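Local coordinates for protein uricase (Arthrobacter globiformis, PDB 2YZC) that catalyses the oxidation of uric acid by molecular oxygen to 5-hydroxyisourate, the precursor of allantoin, at residues A[126-138]-A[144-156]. Residues are numbered along the deposited sequence; the frame is centred on the assembly and turned at random.
Sequences SRNKSEVRTAVLE and QAIVAGIEGLTVL
Glu151 lies across Thr134 and Val132, its carboxylate carbon CD 3.6 Å from the methyl CG2 of Thr134 and its CG 3.9 Å from CB of Val132. Its first torsion sets CG between the backbone N and the carbonyl carbon (chi1 62°), and the extended chain beyond carries the carboxylate over Thr134, and its OE2 forms a salt bridge with Arg189 of strand 182-192, the next strand of the sheet. Shortening this residue to an alanine would probably deprive Arg189 of its carboxylate mate and take away the cover over the Thr134 methyl. Next along this face comes Gly149, whose CA is 3.3 Å from Thr134 OG1; a CB on Gly149 would clash with that hydroxyl, so the missing side chain makes room for it. A water then links Thr134 OG1 to the carbonyl of Val147. The other face is more apolar at one end, where Leu137 CD1 meets Ile146 CG1 at 3.8 Å, the two side chains crossing obliquely. Farther along, Ile150 CD1 reaches the carboxylate of Glu131, which is held by Arg207 and Tyr203, while Arg133 pairs with Asp200 and Glu86. Between the two faces runs the antiparallel ladder of the beta hairpin, in which Val132, Thr134, Val136 and Glu138 form hydrogen-bonded pairs with Glu151, Gly149, Val147 and Ala145. The regular ladder stops where the chain turns a corner at Ser130 and Gly152 adopts a positive phi of 71°. There one water donates to the carbonyls of Lys129 and Gly152, and Lys129 of the second subunit also binds Gly152 O. The hairpin joins strands 103-117 and 182-192 in the continuous antiparallel sheet, which runs on into that subunit. Its chemistry thus implies division of labour: backbone bonds fix the register, while the charged ends of Glu131 and Arg133 tie the sheet to helices 199-216 and 85-99, and Glu151 ties it to the next strand.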
loop_
_atom_site.group_PDB
_atom_site.type_symbol
_atom_site.label_atom_id
_atom_site.label_comp_id
_atom_site.label_asym_id
_atom_site.label_seq_id
_atom_site.Cartn_x
_atom_site.Cartn_y
_atom_site.Cartn_z
ATOM N N SER A 126 21.245 0.299 8.943
ATOM C CA SER A 126 20.120 1.028 8.371
ATOM C C SER A 126 19.708 0.269 7.110
ATOM O O SER A 126 20.551 -0.295 6.412
ATOM C CB SER A 126 20.496 2.477 8.027
ATOM O OG SER A 126 21.429 2.549 6.968
ATOM N N ARG A 127 18.414 0.246 6.823
ATOM C CA ARG A 127 17.935 -0.482 5.657
ATOM C C ARG A 127 18.200 0.223 4.334
ATOM O O ARG A 127 18.035 1.433 4.220
ATOM C CB ARG A 127 16.434 -0.767 5.801
ATOM C CG ARG A 127 16.107 -2.245 6.003
ATOM C CD ARG A 127 15.757 -2.928 4.686
ATOM N NE ARG A 127 14.307 -2.970 4.506
ATOM C CZ ARG A 127 13.698 -3.195 3.349
ATOM N NH1 ARG A 127 12.370 -3.215 3.296
ATOM N NH2 ARG A 127 14.407 -3.389 2.245
ATOM N N ASN A 128 18.655 -0.549 3.350
ATOM C CA ASN A 128 18.888 -0.043 2.000
ATOM C C ASN A 128 17.627 -0.523 1.295
ATOM O O ASN A 128 17.499 -1.706 0.985
ATOM C CB ASN A 128 20.123 -0.695 1.364
ATOM C CG ASN A 128 20.245 -0.391 -0.131
ATOM O OD1 ASN A 128 19.486 0.410 -0.685
ATOM N ND2 ASN A 128 21.207 -1.034 -0.787
ATOM N N LYS A 129 16.690 0.388 1.072
ATOM C CA LYS A 129 15.414 0.035 0.455
ATOM C C LYS A 129 15.357 0.237 -1.055
ATOM O O LYS A 129 14.295 0.089 -1.659
ATOM C CB LYS A 129 14.297 0.858 1.101
ATOM C CG LYS A 129 14.226 0.755 2.628
ATOM C CD LYS A 129 13.021 1.520 3.168
ATOM C CE LYS A 129 12.857 1.334 4.676
ATOM N NZ LYS A 129 11.718 2.142 5.203
ATOM N N SER A 130 16.493 0.551 -1.665
ATOM C CA SER A 130 16.522 0.829 -3.099
ATOM C C SER A 130 16.299 -0.346 -4.040
ATOM O O SER A 130 16.107 -0.152 -5.235
ATOM C CB SER A 130 17.821 1.551 -3.441
ATOM O OG SER A 130 17.890 2.744 -2.676
ATOM N N GLU A 131 16.320 -1.559 -3.499
ATOM C CA GLU A 131 16.081 -2.752 -4.297
ATOM C C GLU A 131 15.824 -3.927 -3.369
ATOM O O GLU A 131 16.215 -3.905 -2.207
ATOM C CB GLU A 131 17.288 -3.070 -5.180
ATOM C CG GLU A 131 18.497 -3.555 -4.403
ATOM C CD GLU A 131 19.748 -3.618 -5.250
ATOM O OE1 GLU A 131 20.145 -2.566 -5.801
ATOM O OE2 GLU A 131 20.334 -4.718 -5.361
ATOM N N VAL A 132 15.157 -4.944 -3.899
ATOM C CA VAL A 132 14.861 -6.155 -3.158
ATOM C C VAL A 132 15.312 -7.309 -4.040
ATOM O O VAL A 132 15.026 -7.333 -5.243
ATOM C CB VAL A 132 13.356 -6.302 -2.868
ATOM C CG1 VAL A 132 13.082 -7.654 -2.224
ATOM C CG2 VAL A 132 12.890 -5.179 -1.930
ATOM N N ARG A 133 16.032 -8.249 -3.440
ATOM C CA ARG A 133 16.532 -9.416 -4.153
ATOM C C ARG A 133 15.574 -10.583 -3.928
ATOM O O ARG A 133 15.048 -10.759 -2.825
ATOM C CB ARG A 133 17.934 -9.757 -3.646
ATOM C CG ARG A 133 18.504 -11.086 -4.129
ATOM C CD ARG A 133 19.944 -11.228 -3.656
ATOM N NE ARG A 133 20.485 -12.559 -3.909
ATOM C CZ ARG A 133 21.719 -12.937 -3.587
ATOM N NH1 ARG A 133 22.547 -12.079 -3.003
ATOM N NH2 ARG A 133 22.117 -14.180 -3.830
ATOM N N THR A 134 15.346 -11.373 -4.975
ATOM C CA THR A 134 14.441 -12.503 -4.869
ATOM C C THR A 134 15.086 -13.803 -5.332
ATOM O O THR A 134 16.047 -13.800 -6.099
ATOM C CB THR A 134 13.166 -12.282 -5.716
ATOM O OG1 THR A 134 13.511 -12.268 -7.109
ATOM C CG2 THR A 134 12.506 -10.960 -5.355
ATOM N N ALA A 135 14.543 -14.915 -4.851
ATOM C CA ALA A 135 15.023 -16.235 -5.232
ATOM C C ALA A 135 13.840 -17.185 -5.141
ATOM O O ALA A 135 13.035 -17.107 -4.212
ATOM C CB ALA A 135 16.152 -16.694 -4.302
ATOM N N VAL A 136 13.726 -18.067 -6.125
ATOM C CA VAL A 136 12.651 -19.042 -6.154
ATOM C C VAL A 136 13.268 -20.370 -6.530
ATOM O O VAL A 136 14.027 -20.457 -7.496
ATOM C CB VAL A 136 11.579 -18.701 -7.219
ATOM C CG1 VAL A 136 10.574 -19.841 -7.323
ATOM C CG2 VAL A 136 10.860 -17.405 -6.852
ATOM N N LEU A 137 12.958 -21.394 -5.747
ATOM C CA LEU A 137 13.451 -22.735 -6.017
ATOM C C LEU A 137 12.251 -23.633 -6.228
ATOM O O LEU A 137 11.282 -23.565 -5.474
ATOM C CB LEU A 137 14.261 -23.281 -4.825
ATOM C CG LEU A 137 14.434 -24.812 -4.814
ATOM C CD1 LEU A 137 15.393 -25.242 -5.918
ATOM C CD2 LEU A 137 14.960 -25.270 -3.453
ATOM N N GLU A 138 12.291 -24.447 -7.275
ATOM C CA GLU A 138 11.224 -25.402 -7.500
ATOM C C GLU A 138 11.884 -26.757 -7.656
ATOM O O GLU A 138 12.860 -26.900 -8.389
ATOM C CB GLU A 138 10.395 -25.072 -8.748
ATOM C CG GLU A 138 9.247 -24.100 -8.482
ATOM C CD GLU A 138 8.097 -24.233 -9.477
ATOM O OE1 GLU A 138 7.125 -23.450 -9.372
ATOM O OE2 GLU A 138 8.158 -25.120 -10.359
ATOM N N GLN A 144 16.277 -29.631 -9.618
ATOM C CA GLN A 144 16.262 -28.436 -8.786
ATOM C C GLN A 144 16.450 -27.230 -9.707
ATOM O O GLN A 144 17.503 -27.080 -10.330
ATOM C CB GLN A 144 17.395 -28.503 -7.769
ATOM C CG GLN A 144 17.187 -29.566 -6.706
ATOM C CD GLN A 144 18.487 -30.038 -6.093
ATOM O OE1 GLN A 144 19.475 -29.306 -6.065
ATOM N NE2 GLN A 144 18.488 -31.263 -5.582
ATOM N N ALA A 145 15.427 -26.383 -9.801
ATOM C CA ALA A 145 15.482 -25.200 -10.660
ATOM C C ALA A 145 15.437 -23.942 -9.810
ATOM O O ALA A 145 14.584 -23.818 -8.929
ATOM C CB ALA A 145 14.315 -25.208 -11.629
ATOM N N ILE A 146 16.352 -23.015 -10.088
ATOM C CA ILE A 146 16.436 -21.761 -9.349
ATOM C C ILE A 146 16.350 -20.523 -10.235
ATOM O O ILE A 146 17.026 -20.425 -11.270
ATOM C CB ILE A 146 17.757 -21.671 -8.558
ATOM C CG1 ILE A 146 17.835 -22.811 -7.544
ATOM C CG2 ILE A 146 17.857 -20.324 -7.860
ATOM C CD1 ILE A 146 19.167 -22.886 -6.822
ATOM N N VAL A 147 15.511 -19.582 -9.811
ATOM C CA VAL A 147 15.326 -18.310 -10.501
ATOM C C VAL A 147 15.627 -17.201 -9.497
ATOM O O VAL A 147 14.978 -17.116 -8.455
ATOM C CB VAL A 147 13.867 -18.138 -11.008
ATOM C CG1 VAL A 147 13.620 -16.690 -11.445
ATOM C CG2 VAL A 147 13.602 -19.087 -12.174
ATOM N N ALA A 148 16.624 -16.373 -9.797
ATOM C CA ALA A 148 16.972 -15.258 -8.922
ATOM C C ALA A 148 16.453 -13.999 -9.597
ATOM O O ALA A 148 16.185 -14.001 -10.792
ATOM C CB ALA A 148 18.492 -15.171 -8.735
ATOM N N GLY A 149 16.297 -12.921 -8.839
ATOM C CA GLY A 149 15.802 -11.713 -9.458
ATOM C C GLY A 149 16.008 -10.466 -8.633
ATOM O O GLY A 149 16.542 -10.504 -7.523
ATOM N N ILE A 150 15.584 -9.347 -9.200
ATOM C CA ILE A 150 15.692 -8.068 -8.529
ATOM C C ILE A 150 14.404 -7.316 -8.817
ATOM O O ILE A 150 13.798 -7.485 -9.877
ATOM C CB ILE A 150 16.904 -7.265 -9.055
ATOM C CG1 ILE A 150 17.067 -5.971 -8.251
ATOM C CG2 ILE A 150 16.722 -6.955 -10.531
ATOM C CD1 ILE A 150 18.354 -5.228 -8.556
ATOM N N GLU A 151 13.964 -6.510 -7.861
ATOM C CA GLU A 151 12.753 -5.735 -8.052
ATOM C C GLU A 151 12.832 -4.461 -7.231
ATOM O O GLU A 151 13.704 -4.324 -6.372
ATOM C CB GLU A 151 11.521 -6.558 -7.652
ATOM C CG GLU A 151 11.478 -6.991 -6.197
ATOM C CD GLU A 151 10.407 -8.043 -5.939
ATOM O OE1 GLU A 151 10.055 -8.274 -4.760
ATOM O OE2 GLU A 151 9.923 -8.648 -6.918
ATOM N N GLY A 152 11.946 -3.519 -7.536
ATOM C CA GLY A 152 11.909 -2.266 -6.802
ATOM C C GLY A 152 13.069 -1.325 -7.054
ATOM O O GLY A 152 13.267 -0.372 -6.303
ATOM N N LEU A 153 13.841 -1.586 -8.103
ATOM C CA LEU A 153 14.980 -0.739 -8.440
ATOM C C LEU A 153 14.575 0.264 -9.520
ATOM O O LEU A 153 14.567 -0.054 -10.711
ATOM C CB LEU A 153 16.146 -1.597 -8.930
ATOM C CG LEU A 153 17.399 -0.854 -9.398
ATOM C CD1 LEU A 153 17.893 0.101 -8.326
ATOM C CD2 LEU A 153 18.471 -1.875 -9.746
ATOM N N THR A 154 14.245 1.478 -9.093
ATOM C CA THR A 154 13.815 2.529 -10.007
ATOM C C THR A 154 14.982 3.269 -10.642
ATOM O O THR A 154 15.895 3.721 -9.945
ATOM C CB THR A 154 12.919 3.533 -9.265
ATOM O OG1 THR A 154 11.824 2.825 -8.677
ATOM C CG2 THR A 154 12.381 4.593 -10.224
ATOM N N VAL A 155 14.948 3.393 -11.969
ATOM C CA VAL A 155 16.009 4.073 -12.691
ATOM C C VAL A 155 15.448 5.113 -13.647
ATOM O O VAL A 155 14.282 5.050 -14.040
ATOM C CB VAL A 155 16.893 3.079 -13.484
ATOM C CG1 VAL A 155 17.675 2.195 -12.512
ATOM C CG2 VAL A 155 16.033 2.228 -14.403
ATOM N N LEU A 156 16.292 6.067 -14.018
ATOM C CA LEU A 156 15.871 7.136 -14.904
ATOM C C LEU A 156 17.020 7.763 -15.684
ATOM O O LEU A 156 18.113 7.979 -15.145
ATOM C CB LEU A 156 15.161 8.219 -14.079
ATOM C CG LEU A 156 14.636 9.489 -14.762
ATOM C CD1 LEU A 156 13.554 10.108 -13.880
ATOM C CD2 LEU A 156 15.776 10.483 -15.018
HETATM O O HOH W 1 13.138 -1.375 -3.719
HETATM O O HOH W 2 15.480 2.250 -6.482
HETATM O O HOH W 3 13.259 -14.864 -8.264
#